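Local coordinates for protein acyl-CoA dehydrogenase (Thermus thermophilus, PDB 2Z1Q) that probably catalyses the FAD-dependent oxidation of a saturated acyl-CoA to its 2,3-dehydroacyl-CoA, handing the electrons on to an acceptor, at residues F28-S31 with V32-A36; T39-F42 with V43-V47; L48-L51 with E52-E55; L61-P64 with L65-A69; Q129-K132 with Y133-L137. All coordinates share one frame; numbering follows the deposited sequence.

Interaction 1 of 5, residues F28-S31 with V32-A36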
loop_
_atom_site.group_PDB
_atom_site.type_symbol
_atom_site.label_atom_id
_atom_site.label_comp_id
_atom_site.label_asym_id
_atom_site.label_seq_id
_atom_site.Cartn_x
_atom_site.Cartn_y
_atom_site.Cartn_z
ATOM N N PHE B 28 6.685 -2.537 31.981
ATOM C CA PHE B 28 5.426 -1.906 32.378
ATOM C C PHE B 28 5.100 -2.253 33.830
ATOM O O PHE B 28 4.993 -3.428 34.173
ATOM C CB PHE B 28 4.279 -2.394 31.469
ATOM C CG PHE B 28 4.305 -1.824 30.060
ATOM C CD1 PHE B 28 3.565 -2.424 29.042
ATOM C CD2 PHE B 28 5.047 -0.682 29.757
ATOM C CE1 PHE B 28 3.565 -1.892 27.740
ATOM C CE2 PHE B 28 5.053 -0.148 28.466
ATOM C CZ PHE B 28 4.311 -0.754 27.456
ATOM N N ASP B 29 4.950 -1.251 34.690
ATOM C CA ASP B 29 4.612 -1.549 36.080
ATOM C C ASP B 29 3.126 -1.892 36.105
ATOM O O ASP B 29 2.384 -1.519 35.195
ATOM C CB ASP B 29 4.913 -0.361 37.000
ATOM C CG ASP B 29 3.915 0.764 36.855
ATOM O OD1 ASP B 29 2.727 0.539 37.157
ATOM O OD2 ASP B 29 4.322 1.872 36.447
ATOM N N GLU B 30 2.699 -2.612 37.135
ATOM C CA GLU B 30 1.310 -3.038 37.266
ATOM C C GLU B 30 0.242 -1.998 36.955
ATOM O O GLU B 30 -0.835 -2.333 36.460
ATOM C CB GLU B 30 1.087 -3.619 38.666
ATOM C CG GLU B 30 1.023 -5.123 38.648
ATOM C CD GLU B 30 -0.217 -5.618 37.927
ATOM O OE1 GLU B 30 -0.136 -6.651 37.225
ATOM O OE2 GLU B 30 -1.280 -4.970 38.069
ATOM N N SER B 31 0.541 -0.741 37.252
ATOM C CA SER B 31 -0.387 0.347 36.990
ATOM C C SER B 31 -0.695 0.444 35.493
ATOM O O SER B 31 -1.857 0.586 35.096
ATOM C CB SER B 31 0.211 1.658 37.486
ATOM O OG SER B 31 0.076 2.674 36.514
ATOM N N VAL B 32 0.350 0.371 34.671
ATOM C CA VAL B 32 0.197 0.444 33.223
ATOM C C VAL B 32 -0.527 -0.808 32.724
ATOM O O VAL B 32 -1.448 -0.729 31.911
ATOM C CB VAL B 32 1.585 0.555 32.516
ATOM C CG1 VAL B 32 1.411 0.693 31.005
ATOM C CG2 VAL B 32 2.355 1.750 33.064
ATOM N N LYS B 33 -0.116 -1.966 33.222
ATOM C CA LYS B 33 -0.724 -3.221 32.807
ATOM C C LYS B 33 -2.194 -3.261 33.191
ATOM O O LYS B 33 -2.971 -4.031 32.627
ATOM C CB LYS B 33 0.030 -4.390 33.437
ATOM C CG LYS B 33 1.499 -4.401 33.053
ATOM C CD LYS B 33 2.355 -5.248 33.984
ATOM C CE LYS B 33 2.068 -6.732 33.856
ATOM N NZ LYS B 33 3.009 -7.521 34.708
ATOM N N GLU B 34 -2.565 -2.412 34.144
ATOM C CA GLU B 34 -3.935 -2.330 34.626
ATOM C C GLU B 34 -4.817 -1.568 33.644
ATOM O O GLU B 34 -5.803 -2.099 33.127
ATOM C CB GLU B 34 -3.977 -1.623 35.983
ATOM C CG GLU B 34 -4.486 -2.471 37.129
ATOM C CD GLU B 34 -5.824 -3.113 36.822
ATOM O OE1 GLU B 34 -5.843 -4.085 36.035
ATOM O OE2 GLU B 34 -6.849 -2.648 37.364
ATOM N N ILE B 35 -4.464 -0.315 33.394
ATOM C CA ILE B 35 -5.249 0.496 32.483
ATOM C C ILE B 35 -5.331 -0.156 31.105
ATOM O O ILE B 35 -6.370 -0.102 30.445
ATOM C CB ILE B 35 -4.669 1.913 32.374
ATOM C CG1 ILE B 35 -4.576 2.528 33.778
ATOM C CG2 ILE B 35 -5.555 2.764 31.484
ATOM C CD1 ILE B 35 -4.274 4.017 33.808
ATOM N N ALA B 36 -4.244 -0.794 30.679
ATOM C CA ALA B 36 -4.227 -1.464 29.387
ATOM C C ALA B 36 -5.345 -2.500 29.343
ATOM O O ALA B 36 -6.060 -2.621 28.348
ATOM C CB ALA B 36 -2.881 -2.138 29.157
#
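V32 lays its CG1 methyl over one face of the F28 ring, a CH-pi contact in which CG1 sits 4.2 Å from the ring centroid and 19° off the normal, shifted toward the rim. That branch is the one presented because CG1 stands anti to the V32 backbone N (chi1 -178°); the other methyl, CG2, turns to D29 and comes within 3.9 Å of its OD2. Y321 meets the same ring edge-to-face, which probably also limits its rotation. K33 runs back beside the start of the helix, its CG 3.8 Å from F28 CB and its CD 3.2 Å from F28 O. A bend at chi3 (69°) then swings the ammonium toward E30, where NZ and OE1 remain 4.1 Å apart, opposite charges that probably attract, though too far apart for a salt bridge. The carboxylate of E34 is instead paired with R37. D29 curls its side chain over the first turn, where it accepts from S31 N and, weakly, from V32 N, although the exact place of OD1 is doubtful. Its carbonyl O takes K33 N at 3.2 Å. An aspartate N-cap of this kind opens helix 30-54, the first helix of the helical N-terminal domain of the acyl-CoA dehydrogenase fold.

Interaction 2 of 5, residues T39-F42 with V43-V47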
loop_
_atom_site.group_PDB
_atom_site.type_symbol
_atom_site.label_atom_id
_atom_site.label_comp_id
_atom_site.label_asym_id
_atom_site.label_seq_id
_atom_site.Cartn_x
_atom_site.Cartn_y
_atom_site.Cartn_z
ATOM N N THR B 39 -8.758 -0.823 29.028
ATOM C CA THR B 39 -8.974 -0.408 27.651
ATOM C C THR B 39 -9.372 -1.602 26.794
ATOM O O THR B 39 -10.335 -1.530 26.027
ATOM C CB THR B 39 -7.708 0.266 27.085
ATOM O OG1 THR B 39 -7.424 1.450 27.846
ATOM C CG2 THR B 39 -7.898 0.641 25.630
ATOM N N ARG B 40 -8.647 -2.709 26.926
ATOM C CA ARG B 40 -8.966 -3.907 26.160
ATOM C C ARG B 40 -10.406 -4.354 26.431
ATOM O O ARG B 40 -11.103 -4.810 25.516
ATOM C CB ARG B 40 -7.993 -5.039 26.502
ATOM C CG ARG B 40 -6.707 -5.054 25.660
ATOM C CD ARG B 40 -5.736 -6.159 26.095
ATOM N NE ARG B 40 -4.811 -5.722 27.145
ATOM C CZ ARG B 40 -4.546 -6.416 28.251
ATOM N NH1 ARG B 40 -5.139 -7.586 28.465
ATOM N NH2 ARG B 40 -3.689 -5.944 29.150
ATOM N N THR B 41 -10.849 -4.209 27.678
ATOM C CA THR B 41 -12.202 -4.604 28.052
ATOM C C THR B 41 -13.208 -3.632 27.437
ATOM O O THR B 41 -14.218 -4.041 26.864
ATOM C CB THR B 41 -12.371 -4.616 29.585
ATOM O OG1 THR B 41 -11.354 -5.439 30.166
ATOM C CG2 THR B 41 -13.737 -5.172 29.969
ATOM N N PHE B 42 -12.913 -2.345 27.568
ATOM C CA PHE B 42 -13.748 -1.283 27.020
ATOM C C PHE B 42 -13.993 -1.479 25.526
ATOM O O PHE B 42 -15.100 -1.257 25.035
ATOM C CB PHE B 42 -13.062 0.065 27.239
ATOM C CG PHE B 42 -13.787 1.227 26.615
ATOM C CD1 PHE B 42 -15.065 1.573 27.037
ATOM C CD2 PHE B 42 -13.178 1.989 25.617
ATOM C CE1 PHE B 42 -15.727 2.659 26.482
ATOM C CE2 PHE B 42 -13.836 3.081 25.057
ATOM C CZ PHE B 42 -15.115 3.415 25.495
ATOM N N VAL B 43 -12.956 -1.906 24.809
ATOM C CA VAL B 43 -13.044 -2.110 23.366
ATOM C C VAL B 43 -13.866 -3.327 22.990
ATOM O O VAL B 43 -14.772 -3.244 22.156
ATOM C CB VAL B 43 -11.634 -2.252 22.745
ATOM C CG1 VAL B 43 -11.729 -2.599 21.264
ATOM C CG2 VAL B 43 -10.872 -0.966 22.938
ATOM N N GLU B 44 -13.548 -4.459 23.600
ATOM C CA GLU B 44 -14.261 -5.675 23.288
ATOM C C GLU B 44 -15.741 -5.626 23.659
ATOM O O GLU B 44 -16.573 -6.156 22.932
ATOM C CB GLU B 44 -13.595 -6.864 23.980
ATOM C CG GLU B 44 -14.279 -8.192 23.673
ATOM C CD GLU B 44 -14.081 -9.221 24.770
ATOM O OE1 GLU B 44 -12.933 -9.673 24.977
ATOM O OE2 GLU B 44 -15.082 -9.574 25.432
ATOM N N ARG B 45 -16.086 -4.984 24.766
ATOM C CA ARG B 45 -17.482 -4.970 25.184
ATOM C C ARG B 45 -18.304 -3.718 24.862
ATOM O O ARG B 45 -19.523 -3.796 24.738
ATOM C CB ARG B 45 -17.574 -5.234 26.686
ATOM C CG ARG B 45 -17.202 -4.026 27.521
ATOM C CD ARG B 45 -17.488 -4.243 29.001
ATOM N NE ARG B 45 -17.350 -3.007 29.771
ATOM C CZ ARG B 45 -17.606 -2.904 31.071
ATOM N NH1 ARG B 45 -18.013 -3.964 31.759
ATOM N NH2 ARG B 45 -17.465 -1.736 31.689
ATOM N N GLU B 46 -17.644 -2.571 24.732
ATOM C CA GLU B 46 -18.365 -1.328 24.453
ATOM C C GLU B 46 -18.237 -0.842 23.009
ATOM O O GLU B 46 -19.223 -0.759 22.282
ATOM C CB GLU B 46 -17.887 -0.227 25.403
ATOM C CG GLU B 46 -17.865 -0.618 26.875
ATOM C CD GLU B 46 -19.251 -0.679 27.498
ATOM O OE1 GLU B 46 -20.063 -1.527 27.073
ATOM O OE2 GLU B 46 -19.522 0.120 28.425
ATOM N N VAL B 47 -17.018 -0.530 22.594
ATOM C CA VAL B 47 -16.774 -0.010 21.254
ATOM C C VAL B 47 -17.024 -0.950 20.086
ATOM O O VAL B 47 -17.796 -0.638 19.187
ATOM C CB VAL B 47 -15.338 0.511 21.124
ATOM C CG1 VAL B 47 -15.154 1.169 19.763
ATOM C CG2 VAL B 47 -15.046 1.494 22.242
#
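F42 packs its ring against V47 and E46, one turn ahead on helix 30-54, just where the helix widens into a pi-type turn at 43-47. The V47 CG2 methyl approaches the ring obliquely, 3.5 Å from F42 CE2. On the CD1 side the aliphatic part of E46 crosses the ring at about a right angle, with its CG 3.6 Å from F42 CD1, and the E46 carboxylate is turned steeply to the ring plane. The ring leans between these two residues because CG is anti to the F42 backbone N (chi1 175°), which tilts it outward and forward, toward the following turn. On the next flank R45 holds CG between its backbone N and carbonyl carbon (chi1 77°), which presses CG to 3.1 Å from T41 O and brings CD beside T41 CG2 at 4.0 Å; R45 NE is buried here with no partner. T41 itself is steadied by a bond from its hydroxyl to R37 O. Further out, F42 rests on K68 and A69 and V47 on L65, so this face meets helix 62-71, with L72 of the loop beyond it also against F42. The widening shows at F42 O, which accepts two N-H groups: E46 N at 2.9 Å, raised above the carbonyl plane, and V47 N at 3.2 Å, lying in it.

Interaction 3 of 5, residues L48-L51 with E52-E55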
loop_
_atom_site.group_PDB
_atom_site.type_symbol
_atom_site.label_atom_id
_atom_site.label_comp_id
_atom_site.label_asym_id
_atom_site.label_seq_id
_atom_site.Cartn_x
_atom_site.Cartn_y
_atom_site.Cartn_z
ATOM N N LEU B 48 -16.357 -2.092 20.090
ATOM C CA LEU B 48 -16.490 -3.060 19.013
ATOM C C LEU B 48 -17.935 -3.437 18.664
ATOM O O LEU B 48 -18.296 -3.537 17.490
ATOM C CB LEU B 48 -15.715 -4.327 19.369
ATOM C CG LEU B 48 -15.079 -5.071 18.200
ATOM C CD1 LEU B 48 -14.190 -4.106 17.433
ATOM C CD2 LEU B 48 -14.270 -6.252 18.726
ATOM N N PRO B 49 -18.771 -3.675 19.684
ATOM C CA PRO B 49 -20.169 -4.043 19.445
ATOM C C PRO B 49 -20.970 -3.004 18.649
ATOM O O PRO B 49 -21.960 -3.337 18.002
ATOM C CB PRO B 49 -20.715 -4.236 20.861
ATOM C CG PRO B 49 -19.509 -4.735 21.608
ATOM C CD PRO B 49 -18.414 -3.833 21.104
ATOM N N LEU B 50 -20.520 -1.752 18.695
ATOM C CA LEU B 50 -21.197 -0.657 18.001
ATOM C C LEU B 50 -20.483 -0.185 16.729
ATOM O O LEU B 50 -21.013 0.636 15.978
ATOM C CB LEU B 50 -21.353 0.525 18.960
ATOM C CG LEU B 50 -22.115 0.269 20.262
ATOM C CD1 LEU B 50 -21.980 1.507 21.125
ATOM C CD2 LEU B 50 -23.586 -0.052 19.993
ATOM N N LEU B 51 -19.289 -0.708 16.486
ATOM C CA LEU B 51 -18.500 -0.323 15.323
ATOM C C LEU B 51 -19.250 -0.331 13.988
ATOM O O LEU B 51 -19.163 0.623 13.213
ATOM C CB LEU B 51 -17.275 -1.230 15.213
ATOM C CG LEU B 51 -16.260 -0.864 14.132
ATOM C CD1 LEU B 51 -15.906 0.628 14.206
ATOM C CD2 LEU B 51 -15.027 -1.736 14.323
ATOM N N GLU B 52 -19.973 -1.415 13.722
ATOM C CA GLU B 52 -20.721 -1.561 12.479
ATOM C C GLU B 52 -21.750 -0.444 12.308
ATOM O O GLU B 52 -21.835 0.166 11.245
ATOM C CB GLU B 52 -21.420 -2.929 12.444
ATOM C CG GLU B 52 -21.492 -3.580 11.067
ATOM C CD GLU B 52 -20.117 -3.926 10.496
ATOM O OE1 GLU B 52 -19.330 -4.604 11.192
ATOM O OE2 GLU B 52 -19.826 -3.525 9.344
ATOM N N ARG B 53 -22.531 -0.180 13.351
ATOM C CA ARG B 53 -23.544 0.868 13.278
ATOM C C ARG B 53 -22.909 2.240 13.084
ATOM O O ARG B 53 -23.433 3.067 12.346
ATOM C CB ARG B 53 -24.414 0.881 14.542
ATOM C CG ARG B 53 -25.415 -0.263 14.652
ATOM C CD ARG B 53 -26.026 -0.346 16.060
ATOM N NE ARG B 53 -26.810 0.828 16.456
ATOM C CZ ARG B 53 -27.295 1.006 17.685
ATOM N NH1 ARG B 53 -28.004 2.092 17.983
ATOM N NH2 ARG B 53 -27.055 0.105 18.625
ATOM N N MET B 54 -21.779 2.481 13.740
ATOM C CA MET B 54 -21.105 3.769 13.608
ATOM C C MET B 54 -20.494 3.943 12.220
ATOM O O MET B 54 -20.393 5.054 11.712
ATOM C CB MET B 54 -20.029 3.917 14.672
ATOM C CG MET B 54 -20.588 4.147 16.055
ATOM S SD MET B 54 -19.299 4.362 17.273
ATOM C CE MET B 54 -18.840 2.688 17.476
ATOM N N GLU B 55 -20.091 2.832 11.614
ATOM C CA GLU B 55 -19.473 2.861 10.297
ATOM C C GLU B 55 -20.573 3.004 9.233
ATOM O O GLU B 55 -20.309 3.132 8.035
ATOM C CB GLU B 55 -18.681 1.569 10.097
ATOM C CG GLU B 55 -17.618 1.653 9.018
ATOM C CD GLU B 55 -16.201 1.895 9.533
ATOM O OE1 GLU B 55 -15.991 2.686 10.481
ATOM O OE2 GLU B 55 -15.277 1.293 8.958
HETATM O O HOH W 1 -19.975 -3.795 15.206
HETATM O O HOH W 2 -22.829 -2.278 15.454
#
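The flat guanidinium of R53 is approached obliquely by L50, whose CD2 methyl ends 3.7 Å from R53 NH2. The two side chains run side by side in the same direction, and the bend of R53 at chi3 (63°) turns its head into this position; a salt bridge from NH1 to E58 holds the charged end. On its other flank L50 receives M54: the CE methyl lies 3.6 Å from L50 CB and 3.3 Å from L50 O, folded back by the turn at chi3 (-78°). L65 covers both L50 and M54 from helix 62-71. This is the last part of helix 30-54, kinked at P49, whose ring nitrogen has no hydrogen to give to the preceding turn. Beyond the kink the usual i to i+4 bonds are interrupted by water. One molecule donates to L48 O and accepts from E52 N, at 2.8 Å from each of these atoms; a second donates to P49 O and accepts from R53 N. Direct i to i+4 bonding resumes with M54 N, 3.0 Å from L50 O and nearly along the C=O axis, and with E55 N, 2.9 Å from L51 O. The E55 carboxylate reaches toward R386 in a long, weak ion pair.

Interaction 4 of 5, residues L61-P64 with L65-A69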
loop_
_atom_site.group_PDB
_atom_site.type_symbol
_atom_site.label_atom_id
_atom_site.label_comp_id
_atom_site.label_asym_id
_atom_site.label_seq_id
_atom_site.Cartn_x
_atom_site.Cartn_y
_atom_site.Cartn_z
ATOM N N LEU B 61 -23.150 7.807 18.226
ATOM C CA LEU B 61 -22.852 6.792 19.226
ATOM C C LEU B 61 -21.495 7.105 19.874
ATOM O O LEU B 61 -21.173 6.562 20.931
ATOM C CB LEU B 61 -22.862 5.405 18.585
ATOM C CG LEU B 61 -24.126 4.544 18.763
ATOM C CD1 LEU B 61 -25.382 5.395 18.860
ATOM C CD2 LEU B 61 -24.214 3.561 17.599
ATOM N N ASN B 62 -20.714 7.984 19.238
ATOM C CA ASN B 62 -19.416 8.399 19.773
ATOM C C ASN B 62 -19.610 9.116 21.128
ATOM O O ASN B 62 -18.742 9.058 21.993
ATOM C CB ASN B 62 -18.705 9.384 18.817
ATOM C CG ASN B 62 -17.884 8.687 17.730
ATOM O OD1 ASN B 62 -18.236 8.727 16.552
ATOM N ND2 ASN B 62 -16.777 8.064 18.121
ATOM N N VAL B 63 -20.742 9.801 21.293
ATOM C CA VAL B 63 -20.998 10.544 22.529
ATOM C C VAL B 63 -21.105 9.628 23.748
ATOM O O VAL B 63 -20.374 9.782 24.718
ATOM C CB VAL B 63 -22.270 11.407 22.409
ATOM C CG1 VAL B 63 -22.509 12.178 23.694
ATOM C CG2 VAL B 63 -22.130 12.375 21.245
ATOM N N PRO B 64 -22.029 8.661 23.713
ATOM C CA PRO B 64 -22.129 7.778 24.871
ATOM C C PRO B 64 -20.829 6.987 25.086
ATOM O O PRO B 64 -20.438 6.734 26.228
ATOM C CB PRO B 64 -23.330 6.893 24.525
ATOM C CG PRO B 64 -23.312 6.872 23.017
ATOM C CD PRO B 64 -23.037 8.319 22.699
ATOM N N LEU B 65 -20.158 6.602 23.997
ATOM C CA LEU B 65 -18.895 5.864 24.106
ATOM C C LEU B 65 -17.831 6.713 24.770
ATOM O O LEU B 65 -17.034 6.225 25.566
ATOM C CB LEU B 65 -18.386 5.434 22.733
ATOM C CG LEU B 65 -18.960 4.125 22.194
ATOM C CD1 LEU B 65 -18.523 3.943 20.755
ATOM C CD2 LEU B 65 -18.488 2.949 23.051
ATOM N N MET B 66 -17.822 7.995 24.440
ATOM C CA MET B 66 -16.841 8.901 25.001
ATOM C C MET B 66 -17.153 9.118 26.490
ATOM O O MET B 66 -16.238 9.266 27.308
ATOM C CB MET B 66 -16.848 10.218 24.211
ATOM C CG MET B 66 -15.547 11.031 24.290
ATOM S SD MET B 66 -14.110 10.407 23.334
ATOM C CE MET B 66 -13.585 9.034 24.321
ATOM N N ARG B 67 -18.439 9.126 26.845
ATOM C CA ARG B 67 -18.843 9.289 28.239
ATOM C C ARG B 67 -18.341 8.075 29.027
ATOM O O ARG B 67 -17.775 8.218 30.107
ATOM C CB ARG B 67 -20.366 9.369 28.356
ATOM C CG ARG B 67 -20.934 10.741 28.688
ATOM C CD ARG B 67 -20.747 11.750 27.558
ATOM N NE ARG B 67 -21.776 12.787 27.613
ATOM C CZ ARG B 67 -21.799 13.870 26.844
ATOM N NH1 ARG B 67 -20.840 14.076 25.950
ATOM N NH2 ARG B 67 -22.791 14.743 26.961
ATOM N N LYS B 68 -18.538 6.879 28.477
ATOM C CA LYS B 68 -18.083 5.666 29.158
ATOM C C LYS B 68 -16.572 5.667 29.365
ATOM O O LYS B 68 -16.095 5.295 30.434
ATOM C CB LYS B 68 -18.486 4.411 28.382
ATOM C CG LYS B 68 -19.980 4.123 28.391
ATOM C CD LYS B 68 -20.317 2.859 27.618
ATOM C CE LYS B 68 -21.810 2.564 27.689
ATOM N NZ LYS B 68 -22.613 3.619 27.014
ATOM N N ALA B 69 -15.825 6.077 28.341
ATOM C CA ALA B 69 -14.366 6.118 28.431
ATOM C C ALA B 69 -13.952 7.129 29.493
ATOM O O ALA B 69 -12.912 6.984 30.138
ATOM C CB ALA B 69 -13.762 6.502 27.083
HETATM O O HOH W 3 -22.408 6.048 28.228
#
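P64 O is gripped from two sides by K68 and its water: K68 N donates to it at 2.9 Å, and a water that accepts from K68 NZ at 2.7 Å donates to the same P64 O. The lysine chain runs extended until chi4 (65°), where the bend turns NZ back over the carbonyl it serves and to 4.2 Å from P64 CB. The shortest backbone bond joins M66 N to N62 O at 2.8 Å. On the next flank V63 and R67 lie side by side, pointing the same way. V63 CG1 sits over one face of the R67 guanidinium, 3.4 Å from NH1 and set toward the rim of the group, an apolar methyl against the flat cation. R67 is bent at chi2 (68°), which folds the head back over the valine; a crystal neighbour also touches this arginine and may influence its pose. With R67 cut back to an alanine, V63 CG1 is likely to lose the guanidinium face it rests on, and the side of H189 that the arginine touches would be less covered. L65 CB packs 3.5 Å from L61 O. This is the opening of helix 62-71, wedged between two other helices of the N-terminal domain: M54, E46 and F42 of helix 30-54 meet L65, K68 and A69, while F106 and Y110 of helix 106-117 cover M66.

Interaction 5 of 5, residues Q129-K132 with Y133-L137; sequences QKRK and YLPKL
The backbone turns sharply between K130 and L134, held by one weak bond from L134 N to K130 O at 3.1 Å, and passes Y133, the N-cap residue, into a new helix. This is the turn that joins two short helices, 127-131 and 134-139, in the N-terminal domain. K132 folds its chain over the Y133 ring: CD stands 3.4 Å from the ring centroid and 13° off the normal, a CH-pi contact over the middle of the face. The lysine gets there with CG between its own backbone N and carbonyl carbon (chi1 75°) and further bends at chi2 and chi3, which bring the chain alongside the tyrosine. Q129 O comes at the ring obliquely, 3.1 Å from Y133 CD1, and the phenol OH makes a weak bond to E208. A leucine in place of Y133 would probably leave the folded lysine chain without a flat face to lie on and E208 without its phenol partner. L121, L190 and L206 pack against the Y133 side chain, tying the junction to helix 119-124 and to the strands of the middle domain. K136 engages W142 in a cation-pi contact. At the other flank R131 turns a guanidinium face to the proline ring, with P135 CG 3.4 Å from R131 NH1.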
loop_
_atom_site.group_PDB
_atom_site.type_symbol
_atom_site.label_atom_id
_atom_site.label_comp_id
_atom_site.label_asym_id
_atom_site.label_seq_id
_atom_site.Cartn_x
_atom_site.Cartn_y
_atom_site.Cartn_z
ATOM N N GLN B 129 -9.968 29.724 32.910
ATOM C CA GLN B 129 -10.557 28.966 31.806
ATOM C C GLN B 129 -10.272 27.467 31.877
ATOM O O GLN B 129 -10.912 26.684 31.187
ATOM C CB GLN B 129 -10.102 29.528 30.452
ATOM C CG GLN B 129 -8.609 29.552 30.270
ATOM C CD GLN B 129 -8.157 30.361 29.059
ATOM O OE1 GLN B 129 -8.722 31.404 28.740
ATOM N NE2 GLN B 129 -7.117 29.887 28.396
ATOM N N LYS B 130 -9.328 27.054 32.716
ATOM C CA LYS B 130 -9.024 25.629 32.849
ATOM C C LYS B 130 -9.990 24.956 33.819
ATOM O O LYS B 130 -10.260 23.758 33.702
ATOM C CB LYS B 130 -7.588 25.409 33.326
ATOM C CG LYS B 130 -6.537 25.693 32.269
ATOM C CD LYS B 130 -5.176 25.156 32.673
ATOM C CE LYS B 130 -4.621 25.907 33.861
ATOM N NZ LYS B 130 -3.313 25.350 34.299
ATOM N N ARG B 131 -10.517 25.734 34.763
ATOM C CA ARG B 131 -11.442 25.192 35.755
ATOM C C ARG B 131 -12.840 25.037 35.185
ATOM O O ARG B 131 -13.608 24.179 35.624
ATOM C CB ARG B 131 -11.502 26.086 36.998
ATOM C CG ARG B 131 -12.346 25.506 38.152
ATOM C CD ARG B 131 -11.749 24.208 38.716
ATOM N NE ARG B 131 -12.679 23.074 38.683
ATOM C CZ ARG B 131 -12.349 21.828 39.025
ATOM N NH1 ARG B 131 -13.246 20.849 38.967
ATOM N NH2 ARG B 131 -11.111 21.560 39.427
ATOM N N LYS B 132 -13.166 25.851 34.192
ATOM C CA LYS B 132 -14.496 25.780 33.622
ATOM C C LYS B 132 -14.564 25.019 32.310
ATOM O O LYS B 132 -15.582 25.062 31.624
ATOM C CB LYS B 132 -15.049 27.188 33.426
ATOM C CG LYS B 132 -14.440 27.936 32.261
ATOM C CD LYS B 132 -15.462 28.145 31.149
ATOM C CE LYS B 132 -16.645 28.988 31.608
ATOM N NZ LYS B 132 -17.568 29.322 30.478
ATOM N N TYR B 133 -13.488 24.324 31.958
ATOM C CA TYR B 133 -13.463 23.562 30.715
ATOM C C TYR B 133 -12.845 22.186 30.882
ATOM O O TYR B 133 -13.463 21.178 30.536
ATOM C CB TYR B 133 -12.703 24.337 29.628
ATOM C CG TYR B 133 -13.486 25.470 28.995
ATOM C CD1 TYR B 133 -12.900 26.715 28.780
ATOM C CD2 TYR B 133 -14.818 25.298 28.617
ATOM C CE1 TYR B 133 -13.616 27.762 28.217
ATOM C CE2 TYR B 133 -15.546 26.342 28.046
ATOM C CZ TYR B 133 -14.939 27.570 27.854
ATOM O OH TYR B 133 -15.659 28.620 27.332
ATOM N N LEU B 134 -11.632 22.146 31.423
ATOM C CA LEU B 134 -10.907 20.894 31.622
ATOM C C LEU B 134 -11.685 19.821 32.380
ATOM O O LEU B 134 -11.647 18.642 32.018
ATOM C CB LEU B 134 -9.582 21.179 32.331
ATOM C CG LEU B 134 -8.322 20.536 31.747
ATOM C CD1 LEU B 134 -8.247 20.782 30.242
ATOM C CD2 LEU B 134 -7.101 21.118 32.450
ATOM N N PRO B 135 -12.404 20.205 33.442
ATOM C CA PRO B 135 -13.155 19.178 34.175
ATOM C C PRO B 135 -14.148 18.425 33.283
ATOM O O PRO B 135 -14.245 17.202 33.347
ATOM C CB PRO B 135 -13.827 19.982 35.298
ATOM C CG PRO B 135 -12.810 21.082 35.558
ATOM C CD PRO B 135 -12.429 21.497 34.150
ATOM N N LYS B 136 -14.880 19.143 32.439
ATOM C CA LYS B 136 -15.845 18.490 31.558
ATOM C C LYS B 136 -15.152 17.621 30.504
ATOM O O LYS B 136 -15.614 16.522 30.185
ATOM C CB LYS B 136 -16.712 19.533 30.862
ATOM C CG LYS B 136 -17.511 20.420 31.797
ATOM C CD LYS B 136 -18.432 21.308 30.967
ATOM C CE LYS B 136 -19.284 22.239 31.816
ATOM N NZ LYS B 136 -18.496 23.285 32.529
ATOM N N LEU B 137 -14.042 18.117 29.968
ATOM C CA LEU B 137 -13.303 17.370 28.959
ATOM C C LEU B 137 -12.726 16.098 29.560
ATOM O O LEU B 137 -12.717 15.055 28.918
ATOM C CB LEU B 137 -12.173 18.223 28.388
ATOM C CG LEU B 137 -12.594 19.563 27.782
ATOM C CD1 LEU B 137 -11.366 20.271 27.238
ATOM C CD2 LEU B 137 -13.613 19.346 26.674
#

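In the fold
Interactions 1, 2 and 3 follow one another along helix 30-54, from its cap to its kinked end; the centres of 1 and 2 lie 16 Å apart, those of 2 and 3 12 Å. V43 O and L48 N, 2.8 Å apart in a probable hydrogen bond, link interaction 2 to interaction 3. Interaction 4, on helix 62-71, packs against both: F42 CZ lies 3.7 Å from A69 CB, and M54 CE 3.5 Å from L65 CD1. Interaction 5 stands apart, about 7 Å from interaction 4 at the nearest atoms. The flavin is not touched by interactions 3 and 4; the E55 side chain is about 11 Å from a bound FAD and that of N62 about 12 Å.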